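Local coordinates for protein N-acetyl-beta-D glucosaminidase (Rhizomucor miehei CAU432, PDB 4ZM6) that probably cleaves N-acetyl-beta-D-glucosaminides through its family 3 glycosidase part and binds acetyl-CoA in a GCN5-related region thought to acetylate glucosamine, at residues Ser364-Asp369 with Phe674-Trp679; Lys569-Leu574 with Asp781-Asp786; Asn760-Ala765 with Gln804-Arg809. One frame throughout, in Å; residues are numbered along the deposited sequence.

In the fold
Contacts 1 and 2 interlock along the chain, 569-574 lying between 364-369 and 674-679, as do contacts 2 and 3, whereas contact 1 closes before contact 3 opens. Contact 1 joins helix 357-368 to the acetyl-CoA site, where Lys676 meets the cofactor. Contact 2 ties helix 569-577 of the first GNAT-like unit to a loop of the second; the side chain of Ile783 lies about 12 Å from the bound acetyl-CoA. Contact 3 lies within the second unit, a sulfate sitting on its loop 804-809. Its centre is 50 Å from that of contact 1 and 34 Å from that of contact 2; centres 1 and 2 are also 34 Å apart, nearest atoms about 15 Å. None touches another.

Contact 1: Ser364-Asp369 with Phe674-Trp679; sequences SKELYD and FSKKGW. With ACO (acetyl coenzyme *a), chain C.
At the 3'-phosphate end of the acetyl-CoA pocket, Glu366 of helix 357-368 meets Lys676, a cofactor-binding residue near the end of helix 665-677. The two side chains reach for each other from opposite directions and form a salt bridge, with Glu366 OE2 3.3 Å from Lys676 NZ. The ammonium nitrogen does not approach along the carboxylate edge: it sits above the flat face, as near to Glu366 CD (3.3 Å from Lys676 NZ) as to the oxygen. This placing is consistent with a mainly electrostatic attraction rather than a directed hydrogen bond. Lys676 CE also lies against Glu366 OE2. The lysine sets out with CG anti to the backbone N (chi1 -161°), and bends at chi2 and chi4 carry its ammonium across to the glutamate.

The same nitrogen is hydrogen-bonded to O9A of the cofactor's 3'-phosphate; the modelled separation is very short and its exact value doubtful. The ammonium of Lys676 thus lies between the carboxylate and the phosphate, two anionic groups that would be expected to stabilise its positive charge.

Just beyond the lysine the helix closes with a Schellman motif. Gly678 has positive phi, and its N bonds to Ser675 O at 2.9 Å, while Trp679 N reaches back to Phe674 O at 3.1 Å. Asn113 ND2, in the glycosidase part, donates to Lys677 O. Lys677 NZ bonds Thr629 OG1, which itself binds the cofactor. The arrangement is that of a GNAT acetyl-CoA site whose phosphate-binding lysine here also pairs with a glutamate from helix 357-368, a helix that packs through Leu367 on helix 108-125 of the glycosidase part.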
loop_
_atom_site.group_PDB
_atom_site.type_symbol
_atom_site.label_atom_id
_atom_site.label_comp_id
_atom_site.label_asym_id
_atom_site.label_seq_id
_atom_site.Cartn_x
_atom_site.Cartn_y
_atom_site.Cartn_z
ATOM N N SER A 364 -28.315 -4.484 -17.799
ATOM C CA SER A 364 -27.742 -3.652 -18.852
ATOM C C SER A 364 -28.346 -2.248 -18.870
ATOM O O SER A 364 -27.611 -1.264 -18.902
ATOM C CB SER A 364 -27.929 -4.314 -20.218
ATOM O OG SER A 364 -27.303 -3.550 -21.233
ATOM N N LYS A 365 -29.678 -2.156 -18.847
ATOM C CA LYS A 365 -30.362 -0.852 -18.789
ATOM C C LYS A 365 -29.910 -0.058 -17.567
ATOM O O LYS A 365 -29.598 1.132 -17.672
ATOM C CB LYS A 365 -31.890 -1.008 -18.729
ATOM C CG LYS A 365 -32.590 -1.203 -20.067
ATOM C CD LYS A 365 -32.703 -2.672 -20.456
ATOM C CE LYS A 365 -33.653 -2.889 -21.628
ATOM N NZ LYS A 365 -35.089 -2.729 -21.254
ATOM N N GLU A 366 -29.887 -0.730 -16.415
ATOM C CA GLU A 366 -29.541 -0.097 -15.143
ATOM C C GLU A 366 -28.103 0.409 -15.114
ATOM O O GLU A 366 -27.847 1.520 -14.648
ATOM C CB GLU A 366 -29.773 -1.068 -13.978
ATOM C CG GLU A 366 -31.242 -1.246 -13.619
ATOM C CD GLU A 366 -31.511 -2.427 -12.690
ATOM O OE1 GLU A 366 -30.605 -3.265 -12.463
ATOM O OE2 GLU A 366 -32.651 -2.514 -12.187
ATOM N N LEU A 367 -27.170 -0.398 -15.610
ATOM C CA LEU A 367 -25.765 -0.013 -15.593
ATOM C C LEU A 367 -25.469 1.095 -16.581
ATOM O O LEU A 367 -24.854 2.095 -16.210
ATOM C CB LEU A 367 -24.847 -1.207 -15.875
ATOM C CG LEU A 367 -24.754 -2.274 -14.779
ATOM C CD1 LEU A 367 -23.657 -3.276 -15.127
ATOM C CD2 LEU A 367 -24.507 -1.657 -13.406
ATOM N N TYR A 368 -25.913 0.933 -17.825
ATOM C CA TYR A 368 -25.552 1.879 -18.887
ATOM C C TYR A 368 -26.012 3.310 -18.616
ATOM O O TYR A 368 -25.393 4.242 -19.109
ATOM C CB TYR A 368 -26.034 1.400 -20.261
ATOM C CG TYR A 368 -25.092 0.410 -20.922
ATOM C CD1 TYR A 368 -23.864 0.824 -21.435
ATOM C CD2 TYR A 368 -25.423 -0.937 -21.039
ATOM C CE1 TYR A 368 -22.999 -0.074 -22.042
ATOM C CE2 TYR A 368 -24.563 -1.840 -21.644
ATOM C CZ TYR A 368 -23.353 -1.404 -22.143
ATOM O OH TYR A 368 -22.496 -2.297 -22.747
ATOM N N ASP A 369 -27.066 3.490 -17.821
ATOM C CA ASP A 369 -27.488 4.834 -17.389
ATOM C C ASP A 369 -26.453 5.534 -16.501
ATOM O O ASP A 369 -26.525 6.751 -16.292
ATOM C CB ASP A 369 -28.814 4.769 -16.625
ATOM C CG ASP A 369 -30.001 4.473 -17.519
ATOM O OD1 ASP A 369 -29.846 4.442 -18.758
ATOM O OD2 ASP A 369 -31.107 4.278 -16.978
ATOM N N PHE A 674 -29.257 -3.905 -1.079
ATOM C CA PHE A 674 -28.300 -5.011 -1.003
ATOM C C PHE A 674 -28.578 -6.139 -2.003
ATOM O O PHE A 674 -27.642 -6.640 -2.625
ATOM C CB PHE A 674 -28.212 -5.574 0.425
ATOM C CG PHE A 674 -27.519 -4.655 1.403
ATOM C CD1 PHE A 674 -26.217 -4.234 1.181
ATOM C CD2 PHE A 674 -28.161 -4.229 2.552
ATOM C CE1 PHE A 674 -25.579 -3.390 2.072
ATOM C CE2 PHE A 674 -27.527 -3.390 3.449
ATOM C CZ PHE A 674 -26.234 -2.966 3.208
ATOM N N SER A 675 -29.836 -6.544 -2.172
ATOM C CA SER A 675 -30.150 -7.607 -3.141
ATOM C C SER A 675 -29.824 -7.156 -4.559
ATOM O O SER A 675 -29.273 -7.926 -5.349
ATOM C CB SER A 675 -31.604 -8.062 -3.046
ATOM O OG SER A 675 -32.453 -6.970 -2.787
ATOM N N LYS A 676 -30.122 -5.895 -4.856
ATOM C CA LYS A 676 -29.828 -5.308 -6.166
ATOM C C LYS A 676 -28.338 -5.307 -6.531
ATOM O O LYS A 676 -28.000 -5.309 -7.714
ATOM C CB LYS A 676 -30.369 -3.881 -6.224
ATOM C CG LYS A 676 -30.530 -3.330 -7.624
ATOM C CD LYS A 676 -31.798 -2.495 -7.710
ATOM C CE LYS A 676 -32.062 -2.031 -9.130
ATOM N NZ LYS A 676 -30.953 -1.184 -9.654
ATOM N N LYS A 677 -27.465 -5.283 -5.523
ATOM C CA LYS A 677 -26.013 -5.383 -5.724
ATOM C C LYS A 677 -25.555 -6.831 -5.883
ATOM O O LYS A 677 -24.419 -7.075 -6.284
ATOM C CB LYS A 677 -25.251 -4.770 -4.544
ATOM C CG LYS A 677 -25.523 -3.296 -4.300
ATOM C CD LYS A 677 -24.626 -2.399 -5.129
ATOM C CE LYS A 677 -24.879 -0.937 -4.802
ATOM N NZ LYS A 677 -24.538 -0.050 -5.946
ATOM N N GLY A 678 -26.418 -7.786 -5.542
ATOM C CA GLY A 678 -26.111 -9.204 -5.728
ATOM C C GLY A 678 -26.214 -10.077 -4.490
ATOM O O GLY A 678 -26.041 -11.291 -4.589
ATOM N N TRP A 679 -26.483 -9.478 -3.330
ATOM C CA TRP A 679 -26.635 -10.236 -2.091
ATOM C C TRP A 679 -27.855 -11.140 -2.174
ATOM O O TRP A 679 -28.919 -10.697 -2.591
ATOM C CB TRP A 679 -26.789 -9.301 -0.883
ATOM C CG TRP A 679 -25.531 -8.580 -0.483
ATOM C CD1 TRP A 679 -25.089 -7.380 -0.951
ATOM C CD2 TRP A 679 -24.559 -9.017 0.473
ATOM N NE1 TRP A 679 -23.906 -7.046 -0.352
ATOM C CE2 TRP A 679 -23.557 -8.030 0.530
ATOM C CE3 TRP A 679 -24.434 -10.148 1.281
ATOM C CZ2 TRP A 679 -22.450 -8.131 1.368
ATOM C CZ3 TRP A 679 -23.334 -10.249 2.115
ATOM C CH2 TRP A 679 -22.354 -9.246 2.148
HETATM N N1A ACO C . -28.262 10.178 -9.554
HETATM C C2A ACO C . -29.433 9.499 -9.574
HETATM N N3A ACO C . -29.660 8.394 -8.829
HETATM C C4A ACO C . -28.709 7.899 -7.993
HETATM C C5A ACO C . -27.406 8.588 -7.928
HETATM C C6A ACO C . -27.222 9.791 -8.772
HETATM N N6A ACO C . -26.050 10.470 -8.751
HETATM N N7A ACO C . -26.652 7.907 -7.059
HETATM C C8A ACO C . -27.395 6.866 -6.600
HETATM N N9A ACO C . -28.621 6.854 -7.162
HETATM C C1B ACO C . -29.687 5.853 -6.876
HETATM C C2B ACO C . -29.683 4.701 -7.877
HETATM O O2B ACO C . -31.017 4.436 -8.330
HETATM C C3B ACO C . -29.072 3.514 -7.148
HETATM O O3B ACO C . -29.653 2.241 -7.489
HETATM P P3B ACO C . -31.106 1.664 -7.045
HETATM O O7A ACO C . -30.876 1.020 -5.694
HETATM O O8A ACO C . -32.045 2.848 -7.062
HETATM O O9A ACO C . -31.397 0.663 -8.127
HETATM C C4B ACO C . -29.197 3.874 -5.669
HETATM O O4B ACO C . -29.469 5.281 -5.580
HETATM C C5B ACO C . -27.932 3.514 -4.901
HETATM O O5B ACO C . -27.837 4.389 -3.785
HETATM P P1A ACO C . -26.436 4.955 -3.258
HETATM O O1A ACO C . -26.502 6.462 -3.346
HETATM O O2A ACO C . -25.269 4.224 -3.864
HETATM O O3A ACO C . -26.624 4.447 -1.749
HETATM P P2A ACO C . -26.915 5.475 -0.560
HETATM O O4A ACO C . -25.775 6.466 -0.519
HETATM O O5A ACO C . -28.322 5.988 -0.673
HETATM O O6A ACO C . -26.829 4.476 0.692
HETATM C CBP ACO C . -27.986 2.957 2.183
HETATM C CCP ACO C . -27.660 3.318 0.744
HETATM C CDP ACO C . -26.706 2.615 2.932
HETATM C CEP ACO C . -28.891 1.735 2.179
HETATM C CAP ACO C . -28.685 4.170 2.801
HETATM O OAP ACO C . -30.030 4.231 2.337
HETATM C C9P ACO C . -28.668 4.175 4.303
HETATM O O9P ACO C . -27.789 4.800 4.882
HETATM N N8P ACO C . -29.624 3.516 4.956
HETATM C C7P ACO C . -29.674 3.540 6.405
HETATM C C6P ACO C . -30.605 2.489 6.984
HETATM C C5P ACO C . -30.138 1.052 6.839
HETATM O O5P ACO C . -31.023 0.214 6.827
HETATM N N4P ACO C . -28.838 0.718 6.771
HETATM C C3P ACO C . -28.394 -0.677 6.706
HETATM C C2P ACO C . -28.118 -1.284 8.088
HETATM S S1P ACO C . -28.115 -3.060 8.083
HETATM C C ACO C . -26.540 -3.480 7.766
HETATM O O ACO C . -25.710 -2.625 7.510
HETATM C CH3 ACO C . -26.193 -4.934 7.798
#

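Contact 2: Lys569-Leu574 with Asp781-Asp786; sequences KDKINL and DLIWTD
Lys571, on helix 569-577, and Ile783, in the loop before strand 794-802, run antiparallel alongside one another, so that the contact lies between the flank of the lysine chain and the root of the isoleucine. Lys571 CD rests 4.0 Å from Ile783 CB, and Lys571 CG lies 3.8 Å from the carbonyl oxygen Ile783 O. A bend at chi2 (-63°) turns the lysine chain across the loop, with Lys571 CE 4.2 Å from Thr785 OG1 and Lys571 NZ ending toward Leu782 O, at 4.4 Å too far for a bond. The interaction is van der Waals in character, made by the methylenes of a charged residue.

CB of the isoleucine faces the helix, whereas its CG1 branch, flanked by both backbone neighbours of CA (chi1 64°), lies over one face of the neighbouring Trp784 ring, Ile783 CG1 standing 3.7 Å above the ring centre. Trp784 is the middle residue of an inverse gamma turn, closed by a weak bond from Thr785 N to Ile783 O. Its indole meets the rings of Trp565, Tyr832 and Trp850 and touches Trp557 of helix 546-561. The whole forms an aromatic-rich interface between two GNAT-like units, with a helix of the first laid against a loop of the second.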
loop_
_atom_site.group_PDB
_atom_site.type_symbol
_atom_site.label_atom_id
_atom_site.label_comp_id
_atom_site.label_asym_id
_atom_site.label_seq_id
_atom_site.Cartn_x
_atom_site.Cartn_y
_atom_site.Cartn_z
ATOM N N LYS A 569 -22.744 6.393 22.689
ATOM C CA LYS A 569 -21.406 6.380 22.081
ATOM C C LYS A 569 -20.552 5.168 22.455
ATOM O O LYS A 569 -19.836 4.623 21.609
ATOM C CB LYS A 569 -20.628 7.656 22.447
ATOM N N ASP A 570 -20.616 4.758 23.719
ATOM C CA ASP A 570 -19.748 3.680 24.203
ATOM C C ASP A 570 -20.149 2.305 23.665
ATOM O O ASP A 570 -19.287 1.445 23.466
ATOM C CB ASP A 570 -19.645 3.677 25.738
ATOM C CG ASP A 570 -20.983 3.491 26.426
ATOM O OD1 ASP A 570 -21.841 4.399 26.316
ATOM O OD2 ASP A 570 -21.167 2.447 27.093
ATOM N N LYS A 571 -21.438 2.098 23.410
ATOM C CA LYS A 571 -21.891 0.843 22.795
ATOM C C LYS A 571 -21.417 0.733 21.344
ATOM O O LYS A 571 -20.934 -0.313 20.906
ATOM C CB LYS A 571 -23.414 0.718 22.869
ATOM C CG LYS A 571 -23.954 0.621 24.290
ATOM C CD LYS A 571 -23.458 -0.629 25.008
ATOM C CE LYS A 571 -23.564 -0.491 26.515
ATOM N NZ LYS A 571 -23.032 -1.700 27.198
ATOM N N ILE A 572 -21.543 1.827 20.608
ATOM C CA ILE A 572 -21.024 1.892 19.251
ATOM C C ILE A 572 -19.531 1.563 19.285
ATOM O O ILE A 572 -19.063 0.696 18.548
ATOM C CB ILE A 572 -21.293 3.278 18.608
ATOM C CG1 ILE A 572 -22.798 3.450 18.346
ATOM C CG2 ILE A 572 -20.521 3.449 17.303
ATOM C CD1 ILE A 572 -23.228 4.876 18.072
ATOM N N ASN A 573 -18.800 2.236 20.167
ATOM C CA ASN A 573 -17.358 2.019 20.300
ATOM C C ASN A 573 -17.023 0.568 20.644
ATOM O O ASN A 573 -16.078 -0.008 20.105
ATOM C CB ASN A 573 -16.778 2.963 21.356
ATOM C CG ASN A 573 -15.265 2.922 21.409
ATOM O OD1 ASN A 573 -14.584 3.388 20.494
ATOM N ND2 ASN A 573 -14.728 2.370 22.487
ATOM N N LEU A 574 -17.811 -0.029 21.531
ATOM C CA LEU A 574 -17.636 -1.434 21.869
ATOM C C LEU A 574 -17.794 -2.318 20.626
ATOM O O LEU A 574 -16.896 -3.106 20.301
ATOM C CB LEU A 574 -18.644 -1.843 22.949
ATOM C CG LEU A 574 -18.619 -3.301 23.410
ATOM C CD1 LEU A 574 -17.316 -3.635 24.125
ATOM C CD2 LEU A 574 -19.812 -3.580 24.306
ATOM N N ASP A 781 -23.290 -8.774 24.028
ATOM C CA ASP A 781 -24.528 -9.575 23.945
ATOM C C ASP A 781 -25.749 -8.662 23.878
ATOM O O ASP A 781 -26.594 -8.780 22.981
ATOM C CB ASP A 781 -24.686 -10.506 25.161
ATOM C CG ASP A 781 -23.553 -11.518 25.295
ATOM O OD1 ASP A 781 -22.386 -11.155 25.046
ATOM O OD2 ASP A 781 -23.825 -12.676 25.682
ATOM N N LEU A 782 -25.826 -7.746 24.837
ATOM C CA LEU A 782 -26.920 -6.802 24.901
ATOM C C LEU A 782 -26.358 -5.395 24.894
ATOM O O LEU A 782 -25.656 -4.999 25.819
ATOM C CB LEU A 782 -27.760 -7.046 26.157
ATOM C CG LEU A 782 -28.906 -6.074 26.449
ATOM C CD1 LEU A 782 -29.975 -6.129 25.365
ATOM C CD2 LEU A 782 -29.517 -6.381 27.807
ATOM N N ILE A 783 -26.652 -4.655 23.831
ATOM C CA ILE A 783 -26.244 -3.256 23.720
ATOM C C ILE A 783 -27.449 -2.312 23.767
ATOM O O ILE A 783 -27.284 -1.092 23.828
ATOM C CB ILE A 783 -25.427 -3.000 22.431
ATOM C CG1 ILE A 783 -26.272 -3.245 21.170
ATOM C CG2 ILE A 783 -24.192 -3.885 22.402
ATOM C CD1 ILE A 783 -25.604 -2.810 19.881
ATOM N N TRP A 784 -28.654 -2.872 23.760
ATOM C CA TRP A 784 -29.867 -2.075 23.632
ATOM C C TRP A 784 -30.400 -1.686 25.008
ATOM O O TRP A 784 -31.564 -1.938 25.329
ATOM C CB TRP A 784 -30.928 -2.858 22.845
ATOM C CG TRP A 784 -30.441 -3.366 21.522
ATOM C CD1 TRP A 784 -30.370 -4.670 21.115
ATOM C CD2 TRP A 784 -29.950 -2.581 20.438
ATOM N NE1 TRP A 784 -29.863 -4.742 19.844
ATOM C CE2 TRP A 784 -29.599 -3.472 19.403
ATOM C CE3 TRP A 784 -29.776 -1.207 20.235
ATOM C CZ2 TRP A 784 -29.081 -3.031 18.182
ATOM C CZ3 TRP A 784 -29.258 -0.769 19.014
ATOM C CH2 TRP A 784 -28.916 -1.681 18.008
ATOM N N THR A 785 -29.552 -1.046 25.808
ATOM C CA THR A 785 -29.866 -0.765 27.212
ATOM C C THR A 785 -30.502 0.606 27.440
ATOM O O THR A 785 -30.719 1.003 28.585
ATOM C CB THR A 785 -28.604 -0.869 28.094
ATOM O OG1 THR A 785 -27.592 0.016 27.594
ATOM C CG2 THR A 785 -28.073 -2.299 28.113
ATOM N N ASP A 786 -30.817 1.321 26.363
ATOM C CA ASP A 786 -31.483 2.619 26.466
ATOM C C ASP A 786 -32.812 2.461 27.204
ATOM O O ASP A 786 -33.464 1.422 27.098
ATOM C CB ASP A 786 -31.702 3.192 25.063
ATOM C CG ASP A 786 -32.316 4.569 25.080
ATOM O OD1 ASP A 786 -33.555 4.659 25.208
ATOM O OD2 ASP A 786 -31.563 5.556 24.942
#

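Contact 3: Asn760-Ala765 with Gln804-Arg809. With SO4 (sulfate ion), chain D.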
loop_
_atom_site.group_PDB
_atom_site.type_symbol
_atom_site.label_atom_id
_atom_site.label_comp_id
_atom_site.label_asym_id
_atom_site.label_seq_id
_atom_site.Cartn_x
_atom_site.Cartn_y
_atom_site.Cartn_z
ATOM N N ASN A 760 -21.669 -32.986 39.823
ATOM C CA ASN A 760 -20.578 -33.772 39.230
ATOM C C ASN A 760 -20.962 -34.571 37.986
ATOM O O ASN A 760 -20.099 -35.174 37.355
ATOM C CB ASN A 760 -19.994 -34.726 40.270
ATOM C CG ASN A 760 -19.277 -33.997 41.381
ATOM O OD1 ASN A 760 -19.592 -34.172 42.555
ATOM N ND2 ASN A 760 -18.311 -33.165 41.015
ATOM N N GLY A 761 -22.246 -34.582 37.637
ATOM C CA GLY A 761 -22.711 -35.330 36.473
ATOM C C GLY A 761 -22.160 -34.773 35.176
ATOM O O GLY A 761 -21.684 -33.632 35.132
ATOM N N ARG A 762 -22.221 -35.580 34.120
ATOM C CA ARG A 762 -21.750 -35.150 32.808
ATOM C C ARG A 762 -22.630 -33.999 32.322
ATOM O O ARG A 762 -23.809 -33.917 32.680
ATOM C CB ARG A 762 -21.752 -36.318 31.805
ATOM C CG ARG A 762 -23.132 -36.698 31.286
ATOM C CD ARG A 762 -23.173 -38.084 30.655
ATOM N NE ARG A 762 -24.552 -38.489 30.363
ATOM C CZ ARG A 762 -25.396 -39.055 31.233
ATOM N NH1 ARG A 762 -25.028 -39.316 32.489
ATOM N NH2 ARG A 762 -26.630 -39.366 30.843
ATOM N N VAL A 763 -22.046 -33.107 31.527
ATOM C CA VAL A 763 -22.781 -31.972 30.971
ATOM C C VAL A 763 -23.697 -32.458 29.849
ATOM O O VAL A 763 -23.252 -33.134 28.921
ATOM C CB VAL A 763 -21.824 -30.892 30.425
ATOM C CG1 VAL A 763 -22.609 -29.763 29.761
ATOM C CG2 VAL A 763 -20.939 -30.349 31.541
ATOM N N ILE A 764 -24.976 -32.117 29.948
ATOM C CA ILE A 764 -25.981 -32.557 28.973
ATOM C C ILE A 764 -26.672 -31.403 28.242
ATOM O O ILE A 764 -27.419 -31.629 27.295
ATOM C CB ILE A 764 -27.052 -33.465 29.631
ATOM C CG1 ILE A 764 -27.822 -32.719 30.728
ATOM C CG2 ILE A 764 -26.402 -34.732 30.179
ATOM C CD1 ILE A 764 -28.718 -33.610 31.563
ATOM N N ALA A 765 -26.425 -30.175 28.680
ATOM C CA ALA A 765 -26.979 -28.999 28.035
ATOM C C ALA A 765 -26.187 -27.792 28.508
ATOM O O ALA A 765 -25.397 -27.899 29.455
ATOM C CB ALA A 765 -28.453 -28.838 28.379
ATOM N N GLN A 804 -27.509 -34.234 21.758
ATOM C CA GLN A 804 -28.356 -35.074 20.892
ATOM C C GLN A 804 -28.985 -36.237 21.663
ATOM O O GLN A 804 -30.204 -36.427 21.637
ATOM C CB GLN A 804 -27.640 -35.601 19.622
ATOM C CG GLN A 804 -26.114 -35.616 19.575
ATOM C CD GLN A 804 -25.550 -34.496 18.709
ATOM O OE1 GLN A 804 -25.973 -33.341 18.807
ATOM N NE2 GLN A 804 -24.594 -34.838 17.846
ATOM N N GLU A 805 -28.135 -36.990 22.356
ATOM C CA GLU A 805 -28.558 -38.107 23.199
ATOM C C GLU A 805 -29.743 -37.777 24.128
ATOM O O GLU A 805 -30.634 -38.608 24.323
ATOM C CB GLU A 805 -27.370 -38.560 24.051
ATOM C CG GLU A 805 -27.595 -39.836 24.852
ATOM C CD GLU A 805 -27.499 -41.096 24.012
ATOM O OE1 GLU A 805 -27.173 -41.007 22.806
ATOM O OE2 GLU A 805 -27.745 -42.185 24.571
ATOM N N GLU A 806 -29.745 -36.562 24.679
ATOM C CA GLU A 806 -30.635 -36.191 25.783
ATOM C C GLU A 806 -31.887 -35.428 25.348
ATOM O O GLU A 806 -32.596 -34.854 26.186
ATOM C CB GLU A 806 -29.856 -35.344 26.795
ATOM C CG GLU A 806 -28.497 -35.914 27.181
ATOM C CD GLU A 806 -28.583 -37.246 27.907
ATOM O OE1 GLU A 806 -29.630 -37.525 28.534
ATOM O OE2 GLU A 806 -27.593 -38.011 27.858
ATOM N N ARG A 807 -32.169 -35.424 24.049
ATOM C CA ARG A 807 -33.298 -34.659 23.530
ATOM C C ARG A 807 -34.621 -35.312 23.930
ATOM O O ARG A 807 -34.692 -36.530 24.121
ATOM C CB ARG A 807 -33.189 -34.512 22.005
ATOM C CG ARG A 807 -32.008 -33.661 21.560
ATOM C CD ARG A 807 -31.829 -33.620 20.046
ATOM N NE ARG A 807 -31.172 -34.820 19.513
ATOM C CZ ARG A 807 -30.675 -34.940 18.277
ATOM N NH1 ARG A 807 -30.743 -33.936 17.404
ATOM N NH2 ARG A 807 -30.098 -36.080 17.906
ATOM N N GLY A 808 -35.655 -34.488 24.080
ATOM C CA GLY A 808 -37.004 -34.971 24.374
ATOM C C GLY A 808 -37.276 -35.296 25.832
ATOM O O GLY A 808 -38.237 -36.003 26.135
ATOM N N ARG A 809 -36.432 -34.779 26.730
ATOM C CA ARG A 809 -36.635 -34.914 28.174
ATOM C C ARG A 809 -37.127 -33.606 28.789
ATOM O O ARG A 809 -37.318 -33.522 30.002
ATOM C CB ARG A 809 -35.337 -35.339 28.858
ATOM C CG ARG A 809 -34.740 -36.625 28.311
ATOM C CD ARG A 809 -33.343 -36.870 28.857
ATOM N NE ARG A 809 -33.359 -37.072 30.303
ATOM C CZ ARG A 809 -32.299 -36.953 31.099
ATOM N NH1 ARG A 809 -31.112 -36.626 30.599
ATOM N NH2 ARG A 809 -32.433 -37.158 32.404
HETATM S S SO4 D . -35.581 -30.942 24.474
HETATM O O1 SO4 D . -34.894 -31.704 25.546
HETATM O O2 SO4 D . -36.359 -31.885 23.646
HETATM O O3 SO4 D . -34.588 -30.258 23.612
HETATM O O4 SO4 D . -36.509 -29.957 25.078
#
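Strand 763-771 opens with a classic beta bulge, Ile764 and Ala765 both facing Ala754, and packs against a type I turn, Gln804 to Arg807, in the loop between strand 794-802 and helix 811-825. In the GNAT fold this strand-loop-helix element carries the loop that binds the cofactor's pyrophosphate.

Glu806 is the residue shared by the side-chain contacts. Its CG lies 3.8 Å from Ile764 CB, the two chains nearly perpendicular, and a bend at chi2 (-64°) lifts the carboxylate toward two arginines. Arg762 NH2 donates a weak, long bond of 3.4 Å to Glu806 OE2, which lies at the edge of the guanidinium; the two flat groups are inclined by 60°. On the other oxygen, Arg809 NH1 makes a weak, bent bond of 2.7 Å to Glu806 OE1, completing a salt-bridge network. Arg809 NE is salt-bridged to Glu709 OE1.

Within the turn, Gln804 O accepts from both Arg807 N and Arg807 NE. A sulfate, probably from the crystallisation liquor, occupies the loop much as a cofactor phosphate might: Gly808 N donates to sulfate O2 at 2.7 Å and, weakly, to sulfate O1 at 3.2 Å.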